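Local coordinates for nitrogenase molybdenum-iron protein beta chain (Clostridium pasteurianum, PDB 4WES) that forms with its alpha partner the molybdenum-iron component of nitrogenase, which reduces dinitrogen to ammonia, and shares an [8Fe-7S] cluster with that chain, at residues B[304-309]-B[436-441]; B[170-175]-B[281-286]. All blocks are in the same frame, centred on the assembly; numbering follows the deposited sequence.

Contact 1. Residues B[304-309]-B[436-441]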
ATOM      1  N   ILE B 304       9.795  11.833 -12.139  1.00  8.97           N
ATOM      2  CA  ILE B 304      11.236  12.011 -12.178  1.00  8.90           C
ATOM      3  C   ILE B 304      11.851  11.538 -10.871  1.00  8.40           C
ATOM      4  O   ILE B 304      12.822  10.759 -10.873  1.00  8.95           O
ATOM      5  CB  ILE B 304      11.614  13.467 -12.485  1.00 10.06           C
ATOM      6  CG1 ILE B 304      11.132  13.825 -13.908  1.00 10.54           C
ATOM      7  CG2 ILE B 304      13.108  13.669 -12.367  1.00 10.76           C
ATOM      8  CD1 ILE B 304      11.268  15.274 -14.245  1.00 12.32           C
ATOM      9  N   ASP B 305      11.288  11.919  -9.716  1.00  8.63           N
ATOM     10  CA  ASP B 305      11.872  11.514  -8.438  1.00  8.83           C
ATOM     11  C   ASP B 305      11.922   9.983  -8.324  1.00  7.74           C
ATOM     12  O   ASP B 305      12.895   9.436  -7.785  1.00  8.71           O
ATOM     13  CB  ASP B 305      11.089  12.091  -7.274  1.00  7.71           C
ATOM     14  CG  ASP B 305      11.289  13.589  -7.068  1.00  8.47           C
ATOM     15  OD1 ASP B 305      12.227  14.156  -7.646  1.00  9.10           O
ATOM     16  OD2 ASP B 305      10.475  14.177  -6.285  1.00  8.56           O
ATOM     17  N   ALA B 306      10.886   9.288  -8.775  1.00  8.14           N
ATOM     18  CA  ALA B 306      10.780   7.832  -8.627  1.00  8.47           C
ATOM     19  C   ALA B 306      11.328   7.054  -9.821  1.00  8.36           C
ATOM     20  O   ALA B 306      11.203   5.835  -9.865  1.00  8.99           O
ATOM     21  CB  ALA B 306       9.336   7.432  -8.407  1.00  9.29           C
ATOM     22  N   GLN B 307      11.938   7.752 -10.780  1.00  8.64           N
ATOM     23  CA  GLN B 307      12.238   7.149 -12.073  1.00  8.96           C
ATOM     24  C   GLN B 307      13.052   5.864 -11.984  1.00  8.51           C
ATOM     25  O   GLN B 307      12.853   4.975 -12.812  1.00  9.24           O
ATOM     26  CB  GLN B 307      12.948   8.138 -13.001  1.00  9.75           C
ATOM     27  CG  GLN B 307      14.296   8.691 -12.517  1.00 13.10           C
ATOM     28  CD  GLN B 307      15.490   7.765 -12.654  1.00 13.67           C
ATOM     29  OE1 GLN B 307      16.337   7.779 -11.805  1.00 14.79           O
ATOM     30  NE2 GLN B 307      15.644   7.058 -13.772  1.00 15.27           N
ATOM     31  N   GLN B 308      14.006   5.761 -11.059  1.00  8.74           N
ATOM     32  CA  GLN B 308      14.942   4.629 -11.103  1.00  9.19           C
ATOM     33  C   GLN B 308      14.222   3.324 -10.921  1.00  9.03           C
ATOM     34  O   GLN B 308      14.711   2.283 -11.406  1.00 10.72           O
ATOM     35  CB  GLN B 308      16.050   4.772 -10.077  1.00  9.44           C
ATOM     36  CG  GLN B 308      15.617   4.478  -8.661  1.00  9.22           C
ATOM     37  CD  GLN B 308      16.604   4.978  -7.647  1.00 10.34           C
ATOM     38  OE1 GLN B 308      16.555   6.166  -7.289  1.00 12.81           O
ATOM     39  NE2 GLN B 308      17.483   4.132  -7.163  1.00 10.83           N
ATOM     40  N   TYR B 309      13.118   3.317 -10.190  1.00  8.55           N
ATOM     41  CA  TYR B 309      12.372   2.098  -9.864  1.00  9.29           C
ATOM     42  C   TYR B 309      11.387   1.689 -10.950  1.00 10.26           C
ATOM     43  O   TYR B 309      10.764   0.656 -10.836  1.00 12.25           O
ATOM     44  CB  TYR B 309      11.669   2.266  -8.538  1.00  9.87           C
ATOM     45  CG  TYR B 309      12.637   2.552  -7.408  1.00  9.05           C
ATOM     46  CD1 TYR B 309      13.515   1.571  -6.955  1.00  9.69           C
ATOM     47  CD2 TYR B 309      12.712   3.809  -6.807  1.00  8.62           C
ATOM     48  CE1 TYR B 309      14.455   1.820  -5.991  1.00  9.91           C
ATOM     49  CE2 TYR B 309      13.659   4.062  -5.838  1.00  9.17           C
ATOM     50  CZ  TYR B 309      14.531   3.086  -5.411  1.00  9.04           C
ATOM     51  OH  TYR B 309      15.466   3.319  -4.434  1.00  9.70           O
ATOM     52  N   GLU B 436       1.417   3.969  -5.636  1.00  8.51           N
ATOM     53  CA  GLU B 436       1.066   2.558  -5.418  1.00  9.36           C
ATOM     54  C   GLU B 436       2.013   1.599  -6.118  1.00  8.64           C
ATOM     55  O   GLU B 436       2.435   0.591  -5.548  1.00  9.47           O
ATOM     56  CB  GLU B 436      -0.350   2.315  -5.910  1.00 11.23           C
ATOM     57  CG  GLU B 436      -0.955   0.999  -5.535  1.00 15.34           C
ATOM     58  CD  GLU B 436      -2.464   0.953  -5.863  1.00 26.91           C
ATOM     59  OE1 GLU B 436      -2.992   1.758  -6.724  1.00 22.13           O
ATOM     60  OE2 GLU B 436      -3.124   0.067  -5.308  1.00 39.71           O
ATOM     61  N   ILE B 437       2.351   1.891  -7.373  1.00  8.37           N
ATOM     62  CA  ILE B 437       3.263   1.066  -8.139  1.00  8.73           C
ATOM     63  C   ILE B 437       4.625   1.008  -7.469  1.00  8.57           C
ATOM     64  O   ILE B 437       5.219  -0.072  -7.301  1.00  8.80           O
ATOM     65  CB  ILE B 437       3.367   1.590  -9.596  1.00  9.17           C
ATOM     66  CG1 ILE B 437       2.078   1.309 -10.372  1.00  9.59           C
ATOM     67  CG2 ILE B 437       4.573   0.978 -10.310  1.00  9.79           C
ATOM     68  CD1 ILE B 437       1.924   2.055 -11.675  1.00 11.33           C
ATOM     69  N   THR B 438       5.174   2.176  -7.125  1.00  8.15           N
ATOM     70  CA  THR B 438       6.500   2.179  -6.531  1.00  8.76           C
ATOM     71  C   THR B 438       6.469   1.554  -5.134  1.00  7.87           C
ATOM     72  O   THR B 438       7.433   0.887  -4.741  1.00  8.51           O
ATOM     73  CB  THR B 438       7.155   3.555  -6.568  1.00 10.00           C
ATOM     74  OG1 THR B 438       6.372   4.520  -5.891  1.00 11.07           O
ATOM     75  CG2 THR B 438       7.351   4.012  -7.985  1.00 11.63           C
ATOM     76  N   ASN B 439       5.396   1.779  -4.378  1.00  7.75           N
ATOM     77  CA  ASN B 439       5.284   1.142  -3.068  1.00  9.20           C
ATOM     78  C   ASN B 439       5.375  -0.380  -3.189  1.00  8.38           C
ATOM     79  O   ASN B 439       6.063  -1.036  -2.394  1.00  8.97           O
ATOM     80  CB  ASN B 439       3.955   1.470  -2.385  1.00  8.88           C
ATOM     81  CG  ASN B 439       3.895   2.825  -1.710  1.00 10.24           C
ATOM     82  OD1 ASN B 439       4.863   3.570  -1.651  1.00 10.99           O
ATOM     83  ND2 ASN B 439       2.720   3.129  -1.194  1.00 13.31           N
ATOM     84  N   VAL B 440       4.632  -0.996  -4.123  1.00  8.48           N
ATOM     85  CA  VAL B 440       4.629  -2.450  -4.185  1.00  8.91           C
ATOM     86  C   VAL B 440       5.946  -3.008  -4.703  1.00  8.22           C
ATOM     87  O   VAL B 440       6.415  -4.074  -4.242  1.00  8.99           O
ATOM     88  CB  VAL B 440       3.438  -3.038  -4.983  1.00  9.64           C
ATOM     89  CG1 VAL B 440       2.128  -2.723  -4.327  1.00 12.76           C
ATOM     90  CG2 VAL B 440       3.416  -2.713  -6.461  1.00  8.88           C
ATOM     91  N   ILE B 441       6.614  -2.266  -5.591  1.00  8.12           N
ATOM     92  CA  ILE B 441       7.938  -2.653  -6.067  1.00  8.14           C
ATOM     93  C   ILE B 441       8.935  -2.589  -4.929  1.00  8.59           C
ATOM     94  O   ILE B 441       9.706  -3.541  -4.693  1.00  8.79           O
ATOM     95  CB  ILE B 441       8.355  -1.780  -7.275  1.00  9.55           C
ATOM     96  CG1 ILE B 441       7.506  -2.169  -8.503  1.00 10.25           C
ATOM     97  CG2 ILE B 441       9.847  -1.855  -7.526  1.00 10.59           C
ATOM     98  CD1 ILE B 441       7.643  -1.199  -9.657  1.00 11.34           C
TER
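The turn that follows helix 290-305 meets helix 426-448 through two small contacts, methyl to methyl between Ala306 and Thr438, and Ile441 CD1 against the backbone O of Tyr309. This is helix-end packing beside an interface of the α2β2 tetramer. Ala306 is the first residue to leave helical geometry; the chain then turns, with Tyr309 N bonded to Ala306 O at 3.2 Å, and both residues direct their CB toward helix 426-448. The backbones come near, the CA atoms of Tyr309 and Thr438 being 6.8 Å apart, yet the side-chain contact is small and no hydrogen bond crosses. The CB methyl of Ala306 meets the CG2 methyl of Thr438 at 4.0 Å, Thr438 CG2 presenting its flank, and Tyr417 of the second beta subunit packs on both residues. The torsion of Thr438 (chi1 59°) explains this division of labour: OG1 turns back along its own helix to the carbonyl O of Val434, which leaves CG2 on the side of Ala306.

Just before Ala306, at the end of the helix, Asp305 binds through OD2 the iron(II) ion held also by Asp301 and by Lys61 and Glu62 of the second beta subunit, while Gln307, pointing away from helix 426-448, hydrogen-bonds through its amide to Lys479 and Thr509 of the alpha chain.

Tyr309 starts toward that helix, with its CB 4.7 Å from Thr438 CG2, but its ring swings aside. The ring hydroxyl bonds to the carbonyl of the C-terminal Arg458, while Gln308 CG lies 3.4 Å above one face of the Tyr309 ring, over its centre. Across the contact Tyr309 therefore offers its backbone: the extended Ile441 side chain ends with CD1 3.8 Å from Tyr309 O.

Contact 2. Residues B[170-175]-B[281-286]; sequences GKINVI and SEATGK
Ile172 reaches from strand 172-175, flanked by strands 198-200 and 237-241 in a parallel Rossmann-like sheet of order 2-1-3-4, to Ala283 and Thr284 at the C-terminal end of helix 270-284. The nearest CA atoms, those of Ile172 and Ala283, are 8.8 Å apart, so a long side chain has to span the gap. Its CB points at the helix but remains too distant to touch it. At CB the chain forks. Ile172 CG2 lies anti to the backbone N and stays 6.2 Å from Ala283 CB. Ile172 CG1 takes the other course and brings the chain closer, standing 4.7 Å from Thr284 CG2. With chi2 at 177° the last bond is fully extended, and Ile172 CD1 makes the touch: it lies 3.6 Å from Thr284 CG2 and 4.1 Å from Ala283 CB, the two side chains of Ile172 and Thr284 crossing at about a right angle. Ile196, Leu239 and Phe191 also pack on Ile172.

Thr284 shows its methyl to the isoleucine because OG1 is engaged on its own side. Thr284 OG1 accepts from Lys286 N at 3.1 Å, an ST turn, and is also hydrogen-bonded to Leu280 O. Gly285, with positive phi (72°), ends the helix, and Ser281 OG gives a 2.7 Å bond to Lys286 O that ties the last turn to the exit loop.

The hydrogen bonds of the helix end thus stay on its own side, those of the strand run to its sheet neighbours, and none crosses. One methyl against two makes a van der Waals and hydrophobic contact that sets no directional requirement.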
ATOM      1  N   GLY B 170     -25.581  26.249 -22.181  1.00 17.59           N
ATOM      2  CA  GLY B 170     -24.198  26.672 -22.021  1.00 19.71           C
ATOM      3  C   GLY B 170     -23.284  25.649 -21.372  1.00 18.23           C
ATOM      4  O   GLY B 170     -22.207  26.006 -20.911  1.00 19.43           O
ATOM      5  N   LYS B 171     -23.691  24.385 -21.368  1.00 15.81           N
ATOM      6  CA  LYS B 171     -22.963  23.322 -20.676  1.00 15.23           C
ATOM      7  C   LYS B 171     -22.290  22.368 -21.676  1.00 15.97           C
ATOM      8  O   LYS B 171     -22.691  22.255 -22.839  1.00 16.77           O
ATOM      9  CB  LYS B 171     -23.899  22.513 -19.768  1.00 15.48           C
ATOM     10  CG  LYS B 171     -24.565  23.368 -18.692  1.00 16.95           C
ATOM     11  CD  LYS B 171     -25.452  22.547 -17.772  1.00 16.74           C
ATOM     12  CE  LYS B 171     -26.079  23.444 -16.731  1.00 19.17           C
ATOM     13  NZ  LYS B 171     -26.869  22.673 -15.731  1.00 20.72           N
ATOM     14  N   ILE B 172     -21.303  21.628 -21.169  1.00 14.82           N
ATOM     15  CA  ILE B 172     -20.706  20.522 -21.882  1.00 14.47           C
ATOM     16  C   ILE B 172     -21.191  19.220 -21.191  1.00 13.69           C
ATOM     17  O   ILE B 172     -21.119  19.108 -19.975  1.00 14.13           O
ATOM     18  CB  ILE B 172     -19.174  20.591 -21.833  1.00 15.26           C
ATOM     19  CG1 ILE B 172     -18.706  21.798 -22.660  1.00 19.40           C
ATOM     20  CG2 ILE B 172     -18.521  19.299 -22.334  1.00 14.88           C
ATOM     21  CD1 ILE B 172     -17.218  22.033 -22.651  1.00 21.48           C
ATOM     22  N   ASN B 173     -21.714  18.274 -21.977  1.00 13.55           N
ATOM     23  CA  ASN B 173     -22.031  16.949 -21.432  1.00 13.30           C
ATOM     24  C   ASN B 173     -20.722  16.156 -21.299  1.00 12.40           C
ATOM     25  O   ASN B 173     -19.874  16.242 -22.200  1.00 13.55           O
ATOM     26  CB  ASN B 173     -22.945  16.169 -22.349  1.00 13.53           C
ATOM     27  CG  ASN B 173     -24.265  16.852 -22.590  1.00 13.46           C
ATOM     28  OD1 ASN B 173     -24.831  17.461 -21.691  1.00 14.64           O
ATOM     29  ND2 ASN B 173     -24.758  16.724 -23.822  1.00 14.41           N
ATOM     30  N   VAL B 174     -20.581  15.372 -20.248  1.00 11.76           N
ATOM     31  CA  VAL B 174     -19.470  14.454 -20.134  1.00 11.40           C
ATOM     32  C   VAL B 174     -19.996  13.072 -19.790  1.00 11.37           C
ATOM     33  O   VAL B 174     -20.680  12.904 -18.782  1.00 12.18           O
ATOM     34  CB  VAL B 174     -18.359  14.953 -19.173  1.00 11.42           C
ATOM     35  CG1 VAL B 174     -18.886  15.273 -17.784  1.00 13.00           C
ATOM     36  CG2 VAL B 174     -17.198  13.961 -19.130  1.00 13.04           C
ATOM     37  N   ILE B 175     -19.678  12.108 -20.648  1.00 11.08           N
ATOM     38  CA  ILE B 175     -19.985  10.713 -20.378  1.00 10.99           C
ATOM     39  C   ILE B 175     -18.651  10.110 -19.940  1.00 11.04           C
ATOM     40  O   ILE B 175     -17.720  10.050 -20.731  1.00 11.01           O
ATOM     41  CB  ILE B 175     -20.567   9.988 -21.605  1.00 11.00           C
ATOM     42  CG1 ILE B 175     -21.828  10.692 -22.110  1.00 12.27           C
ATOM     43  CG2 ILE B 175     -20.829   8.542 -21.280  1.00 10.94           C
ATOM     44  CD1 ILE B 175     -22.312  10.183 -23.469  1.00 13.60           C
ATOM     45  N   SER B 281     -10.286  23.315 -22.547  1.00 14.40           N
ATOM     46  CA  SER B 281      -9.832  24.685 -22.818  1.00 15.53           C
ATOM     47  C   SER B 281     -10.183  25.114 -24.230  1.00 16.37           C
ATOM     48  O   SER B 281     -10.684  26.217 -24.433  1.00 17.51           O
ATOM     49  CB  SER B 281      -8.330  24.783 -22.563  1.00 16.11           C
ATOM     50  OG  SER B 281      -7.864  26.102 -22.763  1.00 18.24           O
ATOM     51  N   GLU B 282      -9.966  24.224 -25.196  1.00 15.97           N
ATOM     52  CA  GLU B 282     -10.251  24.539 -26.588  1.00 18.23           C
ATOM     53  C   GLU B 282     -11.734  24.731 -26.841  1.00 16.57           C
ATOM     54  O   GLU B 282     -12.143  25.582 -27.655  1.00 20.72           O
ATOM     55  CB  GLU B 282      -9.698  23.475 -27.522  1.00 20.05           C
ATOM     56  CG  GLU B 282      -8.161  23.425 -27.546  1.00 23.88           C
ATOM     57  CD  GLU B 282      -7.606  22.140 -28.166  1.00 27.85           C
ATOM     58  OE1 GLU B 282      -6.372  21.970 -28.076  1.00 27.67           O
ATOM     59  OE2 GLU B 282      -8.378  21.315 -28.725  1.00 49.26           O
ATOM     60  N   ALA B 283     -12.564  23.935 -26.173  1.00 16.28           N
ATOM     61  CA  ALA B 283     -14.008  24.023 -26.385  1.00 18.73           C
ATOM     62  C   ALA B 283     -14.627  25.299 -25.822  1.00 18.51           C
ATOM     63  O   ALA B 283     -15.698  25.722 -26.267  1.00 22.54           O
ATOM     64  CB  ALA B 283     -14.706  22.828 -25.765  1.00 18.75           C
ATOM     65  N   THR B 284     -13.975  25.874 -24.821  1.00 16.58           N
ATOM     66  CA  THR B 284     -14.558  26.943 -24.021  1.00 16.63           C
ATOM     67  C   THR B 284     -13.815  28.249 -24.033  1.00 18.80           C
ATOM     68  O   THR B 284     -14.368  29.283 -23.629  1.00 20.41           O
ATOM     69  CB  THR B 284     -14.676  26.516 -22.560  1.00 17.09           C
ATOM     70  OG1 THR B 284     -13.378  26.323 -22.010  1.00 17.02           O
ATOM     71  CG2 THR B 284     -15.528  25.256 -22.423  1.00 18.10           C
ATOM     72  N   GLY B 285     -12.582  28.236 -24.505  1.00 17.59           N
ATOM     73  CA  GLY B 285     -11.714  29.396 -24.391  1.00 21.13           C
ATOM     74  C   GLY B 285     -11.209  29.684 -22.988  1.00 20.15           C
ATOM     75  O   GLY B 285     -10.596  30.708 -22.759  1.00 25.53           O
ATOM     76  N   LYS B 286     -11.472  28.789 -22.051  1.00 19.86           N
ATOM     77  CA  LYS B 286     -11.079  28.963 -20.651  1.00 20.68           C
ATOM     78  C   LYS B 286      -9.613  28.557 -20.445  1.00 20.22           C
ATOM     79  O   LYS B 286      -9.172  27.519 -20.922  1.00 19.53           O
ATOM     80  CB  LYS B 286     -12.006  28.153 -19.736  1.00 24.21           C
ATOM     81  CG  LYS B 286     -13.482  28.538 -19.792  1.00 31.67           C
ATOM     82  CD  LYS B 286     -13.906  29.460 -18.683  1.00 31.87           C
ATOM     83  CE  LYS B 286     -15.290  30.064 -18.900  1.00 40.63           C
ATOM     84  NZ  LYS B 286     -16.395  29.071 -18.932  1.00 46.93           N
TER

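The contacts follow one another along the chain. Contact 2 lies at the end of helix 270-284, and the next helix, 290-305, runs on to the turn of contact 1. Their centres are 35 Å apart and their nearest atoms about 22 Å, so they do not touch and are joined through that intervening helix. No hydrogen bond crosses either contact, though one of the two touches in contact 1 is a methyl on a carbonyl oxygen. Contact 1 is buried beside two other subunits; its Asp305 binds the iron(II) ion, while the touching Ala306 side chain is about 9 Å from it. Contact 2 is partly buried, touched by no other chain. Neither includes a residue of the [8Fe-7S] cluster pocket.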